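Local structure of 4-alpha-glucanotransferase (Streptococcus agalactiae, 6M6T) at residues V140-E145 against G176-L181; M147-H152 against Q159-K164; I167-E172 against V228-E233. The protein is a 4-alpha-glucanotransferase, also called amylomaltase or disproportionating enzyme, a TIM-barrel protein that binds glycan. One frame throughout, in Å; residues are numbered along the deposited sequence.

Contact 1 of 3, residues V140-E145 against G176-L181; sequences VTDFAE and GYRQKL
E145 and R178 meet through their charged ends, and D142 stands one helical turn before E145 as a more distant third member. The three form a salt-bridge network at the surface. R178 NE donates to E145 OE1 at 2.8 Å, and the bond is part of a salt bridge. It is bent, with an N-H...O angle of 137°. The donor sits above the carboxylate plane of E145, and OE1 is tilted from the guanidinium plane. The two flat groups are 56° apart, so this is not a flat two-pronged pairing of carboxylate and guanidinium. One nitrogen does the bonding. R178 NH2 lies farther off, 3.7 Å from E145 OE1.

E145 has CG anti to its carbonyl carbon, chi1 -64°, and runs on extended, which carries the carboxylate across to the arginine. R178 is also extended from CG to NE. Its CG and CD therefore pass beside the E145 carboxylate before NE reaches OE1. R178 CD is 3.6 Å from E145 OE1 and 3.7 Å from E145 OE2. D142 adds a long salt bridge, OD1 to R178 NH2 at 3.9 Å, from a position oblique to the guanidinium. D142 OD1 also has a weak, long ion pair with R169 NH2. Two acids thus probably share the charge of R178.

The contact joins the start of helix 140-152 to the end of helix 171-180. Helix 182-208 packs on helix 140-152, with E145 on I185, A144 on H188 and V140 on E189. V140 also rests on helix 126-134.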
loop_
_atom_site.group_PDB
_atom_site.type_symbol
_atom_site.label_atom_id
_atom_site.label_comp_id
_atom_site.label_asym_id
_atom_site.label_seq_id
_atom_site.Cartn_x
_atom_site.Cartn_y
_atom_site.Cartn_z
ATOM N N VAL A 140 19.315 -2.040 4.873
ATOM C CA VAL A 140 18.791 -3.360 5.210
ATOM C C VAL A 140 19.218 -3.769 6.609
ATOM O O VAL A 140 18.377 -4.089 7.449
ATOM C CB VAL A 140 19.209 -4.415 4.173
ATOM C CG1 VAL A 140 18.672 -5.769 4.581
ATOM C CG2 VAL A 140 18.671 -4.071 2.818
ATOM N N THR A 141 20.526 -3.712 6.886
ATOM C CA THR A 141 21.068 -4.354 8.086
ATOM C C THR A 141 20.471 -3.779 9.367
ATOM O O THR A 141 20.230 -4.518 10.323
ATOM C CB THR A 141 22.601 -4.249 8.106
ATOM O OG1 THR A 141 22.994 -2.879 8.258
ATOM C CG2 THR A 141 23.187 -4.788 6.813
ATOM N N ASP A 142 20.215 -2.470 9.421
ATOM C CA ASP A 142 19.719 -1.961 10.697
ATOM C C ASP A 142 18.232 -2.223 10.866
ATOM O O ASP A 142 17.760 -2.375 12.002
ATOM C CB ASP A 142 20.069 -0.481 10.886
ATOM C CG ASP A 142 21.200 -0.278 11.944
ATOM O OD1 ASP A 142 21.283 -1.078 12.921
ATOM O OD2 ASP A 142 22.018 0.663 11.795
ATOM N N PHE A 143 17.498 -2.366 9.764
ATOM C CA PHE A 143 16.157 -2.926 9.873
ATOM C C PHE A 143 16.214 -4.378 10.341
ATOM O O PHE A 143 15.352 -4.828 11.108
ATOM C CB PHE A 143 15.418 -2.827 8.538
ATOM C CG PHE A 143 14.329 -3.845 8.392
ATOM C CD1 PHE A 143 13.080 -3.608 8.942
ATOM C CD2 PHE A 143 14.565 -5.060 7.738
ATOM C CE1 PHE A 143 12.070 -4.549 8.830
ATOM C CE2 PHE A 143 13.568 -6.015 7.637
ATOM C CZ PHE A 143 12.317 -5.762 8.179
ATOM N N ALA A 144 17.215 -5.131 9.878
ATOM C CA ALA A 144 17.304 -6.537 10.264
ATOM C C ALA A 144 17.635 -6.663 11.748
ATOM O O ALA A 144 17.113 -7.548 12.445
ATOM C CB ALA A 144 18.338 -7.260 9.396
ATOM N N GLU A 145 18.465 -5.755 12.256
ATOM C CA GLU A 145 18.727 -5.732 13.686
ATOM C C GLU A 145 17.485 -5.308 14.452
ATOM O O GLU A 145 17.203 -5.850 15.521
ATOM C CB GLU A 145 19.910 -4.815 14.003
ATOM C CG GLU A 145 21.212 -5.305 13.405
ATOM C CD GLU A 145 22.338 -4.291 13.485
ATOM O OE1 GLU A 145 22.240 -3.368 14.326
ATOM O OE2 GLU A 145 23.323 -4.427 12.709
ATOM N N GLY A 176 26.774 -5.255 21.601
ATOM C CA GLY A 176 26.414 -6.499 22.272
ATOM C C GLY A 176 25.288 -7.245 21.572
ATOM O O GLY A 176 25.339 -8.470 21.410
ATOM N N TYR A 177 24.261 -6.516 21.132
ATOM C CA TYR A 177 23.104 -7.172 20.526
ATOM C C TYR A 177 23.398 -7.678 19.118
ATOM O O TYR A 177 22.794 -8.665 18.684
ATOM C CB TYR A 177 21.923 -6.215 20.518
ATOM C CG TYR A 177 21.150 -6.230 21.807
ATOM C CD1 TYR A 177 21.632 -5.588 22.941
ATOM C CD2 TYR A 177 19.942 -6.899 21.898
ATOM C CE1 TYR A 177 20.922 -5.610 24.119
ATOM C CE2 TYR A 177 19.226 -6.921 23.067
ATOM C CZ TYR A 177 19.717 -6.284 24.171
ATOM O OH TYR A 177 18.992 -6.328 25.332
ATOM N N ARG A 178 24.278 -7.003 18.406
ATOM C CA ARG A 178 24.555 -7.428 17.026
ATOM C C ARG A 178 25.512 -8.604 17.015
ATOM O O ARG A 178 25.745 -9.121 15.950
ATOM C CB ARG A 178 25.228 -6.313 16.245
ATOM C CG ARG A 178 24.551 -4.974 16.405
ATOM C CD ARG A 178 25.503 -4.038 15.729
ATOM N NE ARG A 178 24.767 -2.829 15.480
ATOM C CZ ARG A 178 25.337 -1.687 15.193
ATOM N NH1 ARG A 178 26.653 -1.627 15.115
ATOM N NH2 ARG A 178 24.590 -0.623 14.974
ATOM N N GLN A 179 26.107 -8.928 18.151
ATOM C CA GLN A 179 27.098 -10.023 18.271
ATOM C C GLN A 179 26.359 -11.218 18.844
ATOM O O GLN A 179 26.636 -12.337 18.452
ATOM C CB GLN A 179 28.119 -9.577 19.313
ATOM C CG GLN A 179 29.539 -10.098 19.142
ATOM C CD GLN A 179 30.348 -9.915 20.406
ATOM O OE1 GLN A 179 30.142 -8.979 21.176
ATOM N NE2 GLN A 179 31.263 -10.840 20.651
ATOM N N LYS A 180 25.487 -10.925 19.797
ATOM C CA LYS A 180 24.658 -11.894 20.498
ATOM C C LYS A 180 23.531 -12.425 19.607
ATOM O O LYS A 180 23.029 -13.529 19.855
ATOM C CB LYS A 180 24.164 -11.232 21.808
ATOM C CG LYS A 180 22.833 -11.697 22.409
ATOM C CD LYS A 180 22.212 -10.602 23.306
ATOM C CE LYS A 180 20.800 -10.974 23.768
ATOM N NZ LYS A 180 20.787 -12.361 24.355
ATOM N N LEU A 181 23.176 -11.705 18.530
ATOM C CA LEU A 181 22.055 -12.077 17.669
ATOM C C LEU A 181 22.425 -12.088 16.186
ATOM O O LEU A 181 21.562 -11.869 15.336
ATOM C CB LEU A 181 20.872 -11.137 17.891
ATOM C CG LEU A 181 20.165 -11.098 19.246
ATOM C CD1 LEU A 181 19.349 -9.803 19.361
ATOM C CD2 LEU A 181 19.267 -12.335 19.458
#

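Contact 2 of 3, residues M147-H152 against Q159-K164; sequences MAIKEH and QEWDDK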
loop_
_atom_site.group_PDB
_atom_site.type_symbol
_atom_site.label_atom_id
_atom_site.label_comp_id
_atom_site.label_asym_id
_atom_site.label_seq_id
_atom_site.Cartn_x
_atom_site.Cartn_y
_atom_site.Cartn_z
ATOM N N MET A 147 14.381 -5.965 13.647
ATOM C CA MET A 147 13.530 -7.150 13.718
ATOM C C MET A 147 14.102 -8.202 14.658
ATOM O O MET A 147 13.344 -8.898 15.345
ATOM C CB MET A 147 13.323 -7.750 12.326
ATOM C CG MET A 147 12.476 -6.884 11.409
ATOM S SD MET A 147 10.810 -6.509 12.025
ATOM C CE MET A 147 10.331 -8.085 12.775
ATOM N N ALA A 148 15.424 -8.327 14.713
ATOM C CA ALA A 148 16.019 -9.300 15.619
ATOM C C ALA A 148 15.794 -8.904 17.076
ATOM O O ALA A 148 15.369 -9.721 17.904
ATOM C CB ALA A 148 17.507 -9.444 15.312
ATOM N N ILE A 149 16.091 -7.660 17.419
ATOM C CA ILE A 149 15.853 -7.221 18.784
ATOM C C ILE A 149 14.373 -7.352 19.125
ATOM O O ILE A 149 14.009 -7.755 20.237
ATOM C CB ILE A 149 16.373 -5.785 18.985
ATOM C CG1 ILE A 149 17.856 -5.705 18.620
ATOM C CG2 ILE A 149 16.196 -5.351 20.418
ATOM C CD1 ILE A 149 18.418 -4.314 18.677
ATOM N N LYS A 150 13.494 -7.048 18.165
ATOM C CA LYS A 150 12.061 -7.154 18.418
ATOM C C LYS A 150 11.678 -8.586 18.749
ATOM O O LYS A 150 10.886 -8.841 19.665
ATOM C CB LYS A 150 11.285 -6.650 17.203
ATOM C CG LYS A 150 9.768 -6.732 17.339
ATOM C CD LYS A 150 9.076 -5.925 16.250
ATOM C CE LYS A 150 7.573 -5.876 16.480
ATOM N NZ LYS A 150 7.204 -5.205 17.753
ATOM N N GLU A 151 12.240 -9.535 18.010
ATOM C CA GLU A 151 11.903 -10.925 18.250
ATOM C C GLU A 151 12.473 -11.399 19.577
ATOM O O GLU A 151 11.797 -12.148 20.290
ATOM C CB GLU A 151 12.375 -11.791 17.073
ATOM C CG GLU A 151 11.351 -11.815 15.916
ATOM C CD GLU A 151 11.919 -12.259 14.551
ATOM O OE1 GLU A 151 13.107 -12.654 14.463
ATOM O OE2 GLU A 151 11.156 -12.212 13.550
ATOM N N HIS A 152 13.675 -10.929 19.951
ATOM C CA HIS A 152 14.256 -11.329 21.235
ATOM C C HIS A 152 13.334 -10.950 22.379
ATOM O O HIS A 152 13.050 -11.772 23.256
ATOM C CB HIS A 152 15.644 -10.707 21.447
ATOM C CG HIS A 152 16.229 -10.977 22.812
ATOM N ND1 HIS A 152 17.201 -10.178 23.381
ATOM C CD2 HIS A 152 15.979 -11.958 23.716
ATOM C CE1 HIS A 152 17.522 -10.653 24.571
ATOM N NE2 HIS A 152 16.794 -11.730 24.799
ATOM N N GLN A 159 8.647 0.659 22.038
ATOM C CA GLN A 159 8.510 1.489 23.230
ATOM C C GLN A 159 8.510 0.672 24.516
ATOM O O GLN A 159 8.820 1.219 25.583
ATOM C CB GLN A 159 7.229 2.321 23.148
ATOM C CG GLN A 159 7.261 3.400 22.075
ATOM C CD GLN A 159 7.007 2.858 20.674
ATOM O OE1 GLN A 159 6.437 1.776 20.507
ATOM N NE2 GLN A 159 7.433 3.614 19.657
ATOM N N GLU A 160 8.170 -0.615 24.445
ATOM C CA GLU A 160 8.053 -1.450 25.631
ATOM C C GLU A 160 9.146 -2.519 25.717
ATOM O O GLU A 160 8.989 -3.492 26.465
ATOM C CB GLU A 160 6.659 -2.088 25.697
ATOM C CG GLU A 160 6.280 -2.943 24.475
ATOM C CD GLU A 160 4.902 -3.636 24.586
ATOM O OE1 GLU A 160 4.511 -4.341 23.610
ATOM O OE2 GLU A 160 4.219 -3.482 25.635
ATOM N N TRP A 161 10.253 -2.362 24.982
ATOM C CA TRP A 161 11.402 -3.237 25.210
ATOM C C TRP A 161 11.863 -3.070 26.655
ATOM O O TRP A 161 11.473 -2.131 27.349
ATOM C CB TRP A 161 12.565 -2.934 24.250
ATOM C CG TRP A 161 12.316 -3.232 22.782
ATOM C CD1 TRP A 161 11.220 -3.849 22.232
ATOM C CD2 TRP A 161 13.184 -2.913 21.678
ATOM N NE1 TRP A 161 11.356 -3.930 20.856
ATOM C CE2 TRP A 161 12.550 -3.364 20.495
ATOM C CE3 TRP A 161 14.435 -2.295 21.574
ATOM C CZ2 TRP A 161 13.125 -3.210 19.234
ATOM C CZ3 TRP A 161 15.003 -2.141 20.309
ATOM C CH2 TRP A 161 14.345 -2.596 19.160
ATOM N N ASP A 162 12.702 -4.000 27.112
ATOM C CA ASP A 162 13.109 -4.031 28.515
ATOM C C ASP A 162 14.410 -3.294 28.795
ATOM O O ASP A 162 14.610 -2.821 29.918
ATOM C CB ASP A 162 13.244 -5.479 28.996
ATOM C CG ASP A 162 11.930 -6.230 28.933
ATOM O OD1 ASP A 162 11.181 -6.000 27.950
ATOM O OD2 ASP A 162 11.646 -7.038 29.854
ATOM N N ASP A 163 15.286 -3.177 27.809
ATOM C CA ASP A 163 16.625 -2.633 27.995
ATOM C C ASP A 163 16.650 -1.215 27.422
ATOM O O ASP A 163 16.773 -1.011 26.208
ATOM C CB ASP A 163 17.638 -3.565 27.339
ATOM C CG ASP A 163 19.059 -3.141 27.551
ATOM O OD1 ASP A 163 19.303 -2.153 28.273
ATOM O OD2 ASP A 163 19.941 -3.812 26.982
ATOM N N LYS A 164 16.533 -0.232 28.312
ATOM C CA LYS A 164 16.546 1.165 27.900
ATOM C C LYS A 164 17.823 1.545 27.150
ATOM O O LYS A 164 17.797 2.461 26.320
ATOM C CB LYS A 164 16.344 2.054 29.133
ATOM C CG LYS A 164 14.872 2.398 29.417
ATOM C CD LYS A 164 14.304 1.566 30.566
ATOM C CE LYS A 164 12.786 1.414 30.459
ATOM N NZ LYS A 164 12.221 0.531 31.530
#
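I149 sets its CG2 methyl over the face of the W161 indole. I149 CB already touches the ring, 3.8 Å from W161 CH2. From there the chain splits. CG2 stands anti to the backbone N and goes to the six-membered ring of W161. I149 CG2 makes a CH-pi contact there, 3.5 Å from the centroid of the W161 six-membered ring and 17° off the normal. The nearest ring atom to I149 CG2 is W161 CZ3, at 3.4 Å. The methyl sits over the face, offset toward the rim of the indole; the two side chains cross at about a right angle. CG1 takes the other branch, beside the backbone N. I149 CG1 and CD1 go on to pack against Y177 and W229.

K150 follows on the same turn and touches the indole with its backbone: K150 N is 4.0 Å from W161 CZ2, in an oblique position. Its amine is used otherwise, in a salt bridge with D224.

This is apolar core packing, with I149, K150 and W161 all buried. The indole holds the loop after helix 140-152 back against that helix. W161 also meets F153, stands edge-to-face with W229 and touches I166 and I167 of helix 164-167, while V184 and I185 of helix 182-208 pack on A148 of helix 140-152.

Contact 3 of 3, residues I167-E172 against V228-E233; sequences IRREEE and VWTMPE
I167 O and W229 O, one from each segment, both accept a hydrogen bond from K241 NZ, which clasps the two segments together. I167 lies within the Schellman motif that ends helix 164-167, whose bonds run from R169 N to I166 O and from E170 N to A165 O. R169 is the C-prime residue, with positive phi. This turn sets its side chain toward helix 226-230, where it lies over W229.

The R169 chain runs past W229: CG over the five-membered ring, CD by the backbone O, then the guanidinium over the six-membered ring. R169 CG makes a CH-pi contact, 4.0 Å from the centroid of the W229 five-membered ring. R169 CD is 3.3 Å from W229 O. The chain then bends at chi3, 77°, and this brings the guanidinium over the six-membered ring. The result is a cation-pi contact, with R169 CZ 4.2 Å from the centroid of the W229 six-membered ring and 9° off the normal. The guanidinium is not stacked flat. Its plane is 72° from the ring, so it stands on the indole by its NE and NH2 side. R169 NH2 is 3.5 Å from W229 CZ3. T230 covers part of one guanidinium face with its CB, and T230 CG2 is 3.9 Å from R169 NE.

W229 NE1 hydrogen-bonds to I166 O, so the nitrogen is satisfied by the same turn that places R169. I167 O lies at the ring edge, near its plane, 3.2 Å from W229 CD1.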
loop_
_atom_site.group_PDB
_atom_site.type_symbol
_atom_site.label_atom_id
_atom_site.label_comp_id
_atom_site.label_asym_id
_atom_site.label_seq_id
_atom_site.Cartn_x
_atom_site.Cartn_y
_atom_site.Cartn_z
ATOM N N ILE A 167 17.095 0.662 23.640
ATOM C CA ILE A 167 16.021 1.476 23.085
ATOM C C ILE A 167 16.567 2.778 22.504
ATOM O O ILE A 167 16.067 3.277 21.488
ATOM C CB ILE A 167 14.945 1.711 24.161
ATOM C CG1 ILE A 167 13.908 0.584 24.100
ATOM C CG2 ILE A 167 14.307 3.078 24.008
ATOM C CD1 ILE A 167 12.954 0.554 25.263
ATOM N N ARG A 168 17.618 3.329 23.097
ATOM C CA ARG A 168 18.234 4.540 22.573
ATOM C C ARG A 168 19.647 4.283 22.053
ATOM O O ARG A 168 20.493 5.180 22.082
ATOM C CB ARG A 168 18.237 5.643 23.628
ATOM C CG ARG A 168 18.471 5.130 25.025
ATOM C CD ARG A 168 18.398 6.237 26.041
ATOM N NE ARG A 168 18.697 5.731 27.373
ATOM C CZ ARG A 168 17.803 5.123 28.142
ATOM N NH1 ARG A 168 16.563 4.946 27.693
ATOM N NH2 ARG A 168 18.150 4.688 29.350
ATOM N N ARG A 169 19.906 3.060 21.586
ATOM C CA ARG A 169 21.092 2.708 20.796
ATOM C C ARG A 169 22.395 3.254 21.392
ATOM O O ARG A 169 23.119 4.025 20.762
ATOM C CB ARG A 169 20.944 3.183 19.346
ATOM C CG ARG A 169 19.540 3.511 18.901
ATOM C CD ARG A 169 19.549 3.922 17.451
ATOM N NE ARG A 169 19.669 2.745 16.600
ATOM C CZ ARG A 169 20.778 2.373 15.964
ATOM N NH1 ARG A 169 21.881 3.110 16.068
ATOM N NH2 ARG A 169 20.778 1.266 15.217
ATOM N N GLU A 170 22.704 2.831 22.616
ATOM C CA GLU A 170 24.017 3.132 23.178
ATOM C C GLU A 170 25.017 2.122 22.630
ATOM O O GLU A 170 24.782 0.915 22.702
ATOM C CB GLU A 170 23.988 3.113 24.709
ATOM C CG GLU A 170 22.727 3.729 25.357
ATOM C CD GLU A 170 22.540 5.246 25.109
ATOM O OE1 GLU A 170 23.460 5.905 24.562
ATOM O OE2 GLU A 170 21.467 5.786 25.479
ATOM N N GLU A 171 26.131 2.613 22.076
ATOM C CA GLU A 171 26.893 1.803 21.130
ATOM C C GLU A 171 27.481 0.545 21.759
ATOM O O GLU A 171 27.746 -0.428 21.041
ATOM C CB GLU A 171 27.990 2.644 20.467
ATOM C CG GLU A 171 27.467 3.595 19.342
ATOM C CD GLU A 171 27.151 2.895 17.993
ATOM O OE1 GLU A 171 26.804 3.602 17.006
ATOM O OE2 GLU A 171 27.253 1.643 17.922
ATOM N N GLU A 172 27.651 0.513 23.080
ATOM C CA GLU A 172 28.080 -0.723 23.730
ATOM C C GLU A 172 26.950 -1.751 23.744
ATOM O O GLU A 172 27.167 -2.931 23.435
ATOM C CB GLU A 172 28.585 -0.413 25.147
ATOM C CG GLU A 172 30.081 -0.013 25.206
ATOM C CD GLU A 172 30.416 1.068 26.251
ATOM O OE1 GLU A 172 31.504 0.993 26.874
ATOM O OE2 GLU A 172 29.600 2.000 26.430
ATOM N N VAL A 228 11.839 5.368 13.845
ATOM C CA VAL A 228 11.701 5.913 15.193
ATOM C C VAL A 228 12.881 5.514 16.058
ATOM O O VAL A 228 13.247 6.231 16.998
ATOM C CB VAL A 228 10.366 5.435 15.792
ATOM C CG1 VAL A 228 10.255 5.823 17.256
ATOM C CG2 VAL A 228 9.201 6.004 14.989
ATOM N N TRP A 229 13.500 4.371 15.748
ATOM C CA TRP A 229 14.666 3.888 16.472
ATOM C C TRP A 229 15.955 4.609 16.055
ATOM O O TRP A 229 16.618 5.245 16.884
ATOM C CB TRP A 229 14.792 2.385 16.259
ATOM C CG TRP A 229 15.689 1.726 17.221
ATOM C CD1 TRP A 229 15.753 1.949 18.563
ATOM C CD2 TRP A 229 16.672 0.730 16.928
ATOM N NE1 TRP A 229 16.716 1.161 19.122
ATOM C CE2 TRP A 229 17.297 0.399 18.142
ATOM C CE3 TRP A 229 17.093 0.095 15.755
ATOM C CZ2 TRP A 229 18.313 -0.554 18.221
ATOM C CZ3 TRP A 229 18.109 -0.838 15.835
ATOM C CH2 TRP A 229 18.705 -1.156 17.060
ATOM N N THR A 230 16.334 4.516 14.770
ATOM C CA THR A 230 17.618 5.052 14.323
ATOM C C THR A 230 17.591 6.548 14.038
ATOM O O THR A 230 18.657 7.180 14.004
ATOM C CB THR A 230 18.084 4.350 13.053
ATOM O OG1 THR A 230 17.319 4.838 11.951
ATOM C CG2 THR A 230 17.897 2.855 13.153
ATOM N N MET A 231 16.418 7.126 13.799
ATOM C CA MET A 231 16.308 8.529 13.399
ATOM C C MET A 231 15.163 9.197 14.157
ATOM O O MET A 231 14.204 9.691 13.554
ATOM C CB MET A 231 16.095 8.634 11.892
ATOM C CG MET A 231 17.264 8.196 11.020
ATOM S SD MET A 231 16.815 8.331 9.265
ATOM C CE MET A 231 15.816 6.855 9.045
ATOM N N PRO A 232 15.245 9.252 15.493
ATOM C CA PRO A 232 14.117 9.798 16.274
ATOM C C PRO A 232 13.865 11.275 16.040
ATOM O O PRO A 232 12.757 11.751 16.332
ATOM C CB PRO A 232 14.542 9.540 17.724
ATOM C CG PRO A 232 16.043 9.554 17.668
ATOM C CD PRO A 232 16.403 8.929 16.347
ATOM N N GLU A 233 14.860 12.010 15.528
ATOM C CA GLU A 233 14.803 13.453 15.336
ATOM C C GLU A 233 13.860 13.864 14.209
ATOM O O GLU A 233 13.727 15.064 13.945
ATOM C CB GLU A 233 16.213 13.982 15.073
ATOM C CG GLU A 233 16.861 13.430 13.805
ATOM C CD GLU A 233 17.643 12.121 14.014
ATOM O OE1 GLU A 233 18.437 11.748 13.115
ATOM O OE2 GLU A 233 17.472 11.464 15.064
#

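How the contacts relate
All three contacts lie on one side of the chain's centre. From the N terminus, the chain passes barrel strands 6-10 and 43-45 before reaching helix 140-152, which opens contacts 1 and 2. Contact 2 closes first, by a short loop after that helix. Contact 3 opens next at 167-172. Contact 1 then closes on helix 171-180, so it encloses contact 2 and crosses contact 3. The chain runs on through helix 182-208 and barrel strand 212-217 before contact 3 closes at 228-233. Contacts 1 and 2 are thus internal to the long segment between strands 43-45 and 212-217. Contact 3 ties that segment to the one following strand 212-217.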